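Local coordinates for butyryl-CoA dehydrogenase (PDB 6CXT), which belongs to the acyl-CoA dehydrogenase family and binds flavin-adenine dinucleotide, at residues G48-A56 / T91-L99. Numbering follows the deposited sequence.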
loop_
_atom_site.group_PDB
_atom_site.type_symbol
_atom_site.label_atom_id
_atom_site.label_comp_id
_atom_site.label_asym_id
_atom_site.label_seq_id
_atom_site.Cartn_x
_atom_site.Cartn_y
_atom_site.Cartn_z
ATOM N N GLY B 48 -9.868 32.806 19.223
ATOM C CA GLY B 48 -9.426 33.075 20.577
ATOM C C GLY B 48 -9.228 31.859 21.440
ATOM O O GLY B 48 -8.895 32.010 22.603
ATOM N N LEU B 49 -9.410 30.643 20.903
ATOM C CA LEU B 49 -9.359 29.446 21.780
ATOM C C LEU B 49 -8.109 29.352 22.668
ATOM O O LEU B 49 -8.260 29.109 23.870
ATOM C CB LEU B 49 -9.583 28.115 21.011
ATOM C CG LEU B 49 -10.789 28.069 20.080
ATOM C CD1 LEU B 49 -10.722 26.853 19.139
ATOM C CD2 LEU B 49 -12.024 28.014 20.949
ATOM N N PRO B 50 -6.889 29.532 22.105
ATOM C CA PRO B 50 -5.727 29.390 22.960
ATOM C C PRO B 50 -5.157 30.738 23.478
ATOM O O PRO B 50 -4.009 30.761 23.909
ATOM C CB PRO B 50 -4.691 28.779 22.011
ATOM C CG PRO B 50 -5.041 29.358 20.657
ATOM C CD PRO B 50 -6.488 29.784 20.711
ATOM N N ILE B 51 -5.895 31.836 23.340
ATOM C CA ILE B 51 -5.362 33.173 23.747
ATOM C C ILE B 51 -5.835 33.419 25.191
ATOM O O ILE B 51 -7.020 33.276 25.482
ATOM C CB ILE B 51 -5.774 34.329 22.787
ATOM C CG1 ILE B 51 -5.500 33.938 21.327
ATOM C CG2 ILE B 51 -5.056 35.648 23.130
ATOM C CD1 ILE B 51 -4.059 33.625 20.986
ATOM N N PRO B 52 -4.891 33.721 26.104
ATOM C CA PRO B 52 -5.236 34.088 27.491
ATOM C C PRO B 52 -6.104 35.347 27.550
ATOM O O PRO B 52 -5.900 36.284 26.758
ATOM C CB PRO B 52 -3.864 34.368 28.117
ATOM C CG PRO B 52 -2.896 33.591 27.295
ATOM C CD PRO B 52 -3.431 33.736 25.897
ATOM N N GLU B 53 -7.058 35.365 28.473
ATOM C CA GLU B 53 -7.853 36.568 28.760
ATOM C C GLU B 53 -6.999 37.829 29.003
ATOM O O GLU B 53 -7.392 38.921 28.611
ATOM C CB GLU B 53 -8.798 36.329 29.934
ATOM C CG GLU B 53 -9.957 37.316 29.943
ATOM C CD GLU B 53 -11.090 36.925 30.872
ATOM O OE1 GLU B 53 -11.157 35.755 31.319
ATOM O OE2 GLU B 53 -11.929 37.807 31.152
ATOM N N LYS B 54 -5.833 37.659 29.623
ATOM C CA LYS B 54 -4.853 38.734 29.830
ATOM C C LYS B 54 -4.609 39.566 28.562
ATOM O O LYS B 54 -4.320 40.779 28.634
ATOM C CB LYS B 54 -3.533 38.121 30.307
ATOM C CG LYS B 54 -2.503 39.101 30.848
ATOM C CD LYS B 54 -1.132 38.444 30.963
ATOM C CE LYS B 54 -0.138 39.230 31.823
ATOM N NZ LYS B 54 -0.008 40.681 31.494
ATOM N N TYR B 55 -4.714 38.921 27.397
ATOM C CA TYR B 55 -4.410 39.612 26.133
ATOM C C TYR B 55 -5.580 39.882 25.224
ATOM O O TYR B 55 -5.434 40.667 24.308
ATOM C CB TYR B 55 -3.280 38.937 25.362
ATOM C CG TYR B 55 -2.005 38.884 26.132
ATOM C CD1 TYR B 55 -1.223 40.036 26.334
ATOM C CD2 TYR B 55 -1.579 37.684 26.690
ATOM C CE1 TYR B 55 -0.033 39.972 27.058
ATOM C CE2 TYR B 55 -0.403 37.604 27.406
ATOM C CZ TYR B 55 0.357 38.749 27.603
ATOM O OH TYR B 55 1.526 38.616 28.311
ATOM N N ALA B 56 -6.732 39.262 25.480
ATOM C CA ALA B 56 -7.907 39.471 24.656
ATOM C C ALA B 56 -9.126 39.167 25.478
ATOM O O ALA B 56 -9.211 38.097 26.094
ATOM C CB ALA B 56 -7.853 38.559 23.427
ATOM N N THR B 91 -4.394 31.682 13.467
ATOM C CA THR B 91 -4.257 31.457 14.907
ATOM C C THR B 91 -2.932 30.803 15.290
ATOM O O THR B 91 -2.258 31.284 16.206
ATOM C CB THR B 91 -5.400 30.626 15.466
ATOM O OG1 THR B 91 -6.615 31.343 15.262
ATOM C CG2 THR B 91 -5.242 30.341 16.997
ATOM N N PHE B 92 -2.548 29.711 14.610
ATOM C CA PHE B 92 -1.447 28.906 15.119
ATOM C C PHE B 92 -0.121 29.324 14.575
ATOM O O PHE B 92 0.902 29.195 15.268
ATOM C CB PHE B 92 -1.757 27.387 14.963
ATOM C CG PHE B 92 -2.948 27.007 15.790
ATOM C CD1 PHE B 92 -2.820 26.892 17.187
ATOM C CD2 PHE B 92 -4.187 26.852 15.229
ATOM C CE1 PHE B 92 -3.896 26.621 17.991
ATOM C CE2 PHE B 92 -5.288 26.576 16.037
ATOM C CZ PHE B 92 -5.146 26.448 17.420
ATOM N N ALA B 93 -0.088 29.782 13.325
ATOM C CA ALA B 93 1.175 30.232 12.783
ATOM C C ALA B 93 1.471 31.731 13.082
ATOM O O ALA B 93 2.608 32.185 12.871
ATOM C CB ALA B 93 1.324 29.938 11.278
ATOM N N CYS B 94 0.462 32.475 13.502
ATOM C CA CYS B 94 0.616 33.937 13.651
ATOM C C CYS B 94 0.322 34.400 15.072
ATOM O O CYS B 94 1.244 34.962 15.725
ATOM C CB CYS B 94 -0.233 34.699 12.625
ATOM S SG CYS B 94 0.120 34.220 10.911
ATOM N N SER B 95 -0.911 34.205 15.549
ATOM C CA SER B 95 -1.253 34.583 16.927
ATOM C C SER B 95 -0.379 33.897 17.980
ATOM O O SER B 95 0.022 34.539 18.950
ATOM C CB SER B 95 -2.727 34.373 17.274
ATOM O OG SER B 95 -3.554 35.033 16.321
ATOM N N MET B 96 -0.066 32.610 17.805
ATOM C CA MET B 96 0.751 31.949 18.822
ATOM C C MET B 96 2.225 32.444 18.916
ATOM O O MET B 96 2.703 32.698 20.030
ATOM C CB MET B 96 0.637 30.401 18.713
ATOM C CG MET B 96 -0.771 29.899 18.999
ATOM S SD MET B 96 -1.535 30.428 20.561
ATOM C CE MET B 96 -0.450 29.585 21.716
ATOM N N PRO B 97 2.945 32.620 17.788
ATOM C CA PRO B 97 4.271 33.184 17.966
ATOM C C PRO B 97 4.256 34.625 18.525
ATOM O O PRO B 97 5.218 35.033 19.197
ATOM C CB PRO B 97 4.873 33.223 16.574
ATOM C CG PRO B 97 3.873 32.643 15.673
ATOM C CD PRO B 97 2.757 32.056 16.438
ATOM N N ILE B 98 3.197 35.369 18.225
ATOM C CA ILE B 98 3.034 36.702 18.780
ATOM C C ILE B 98 2.889 36.569 20.287
ATOM O O ILE B 98 3.605 37.262 21.021
ATOM C CB ILE B 98 1.842 37.457 18.153
ATOM C CG1 ILE B 98 2.250 37.900 16.748
ATOM C CG2 ILE B 98 1.390 38.662 19.026
ATOM C CD1 ILE B 98 1.081 38.342 15.870
ATOM N N LEU B 99 1.942 35.726 20.726
ATOM C CA LEU B 99 1.758 35.413 22.132
ATOM C C LEU B 99 3.063 34.958 22.801
ATOM O O LEU B 99 3.389 35.447 23.888
ATOM C CB LEU B 99 0.638 34.387 22.368
ATOM C CG LEU B 99 0.328 33.980 23.817
ATOM C CD1 LEU B 99 -0.226 35.168 24.637
ATOM C CD2 LEU B 99 -0.674 32.842 23.851
#
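L99 places both branches of its side chain against the 48-56 loop, and the contact is almost wholly apolar. With CG anti to the backbone N (chi1 -179°), both its methyls reach the P52 ring, L99 CD2 stopping 3.5 Å from P52 CD, and CD1 also meets the Y55 ring obliquely, 3.5 Å from CD2 of that tyrosine. P50 O sits 3.9 Å from L99 CD2.

The P50 ring packs among three side chains, T91 and F92 at the start of the helical segment and M96 further along: its CG is 3.7 Å from M96 SD and 3.8 Å from T91 CG2, and F92 CE1 approaches that same carbon. Bends at chi2 and chi3 (-53° and -66°) fold M96 so that its sulfur faces the proline. I51 adds its CD1 methyl, 4.0 Å from S95 CB.

The polar ends of T91 and Y55 find partners outside the contact: T91 OG1 bonds to G87 O, and Y55 OH to E104 and K107, tying the loop to helix 104-114.

The loop between helices 35-44 and 64-77 is thus laid on helix 81-101 within the N-terminal acyl-CoA dehydrogenase domain. Since no polar bond joins the two segments, their fit probably rests on van der Waals packing and exclusion of water, with polar anchoring supplied from outside the pair.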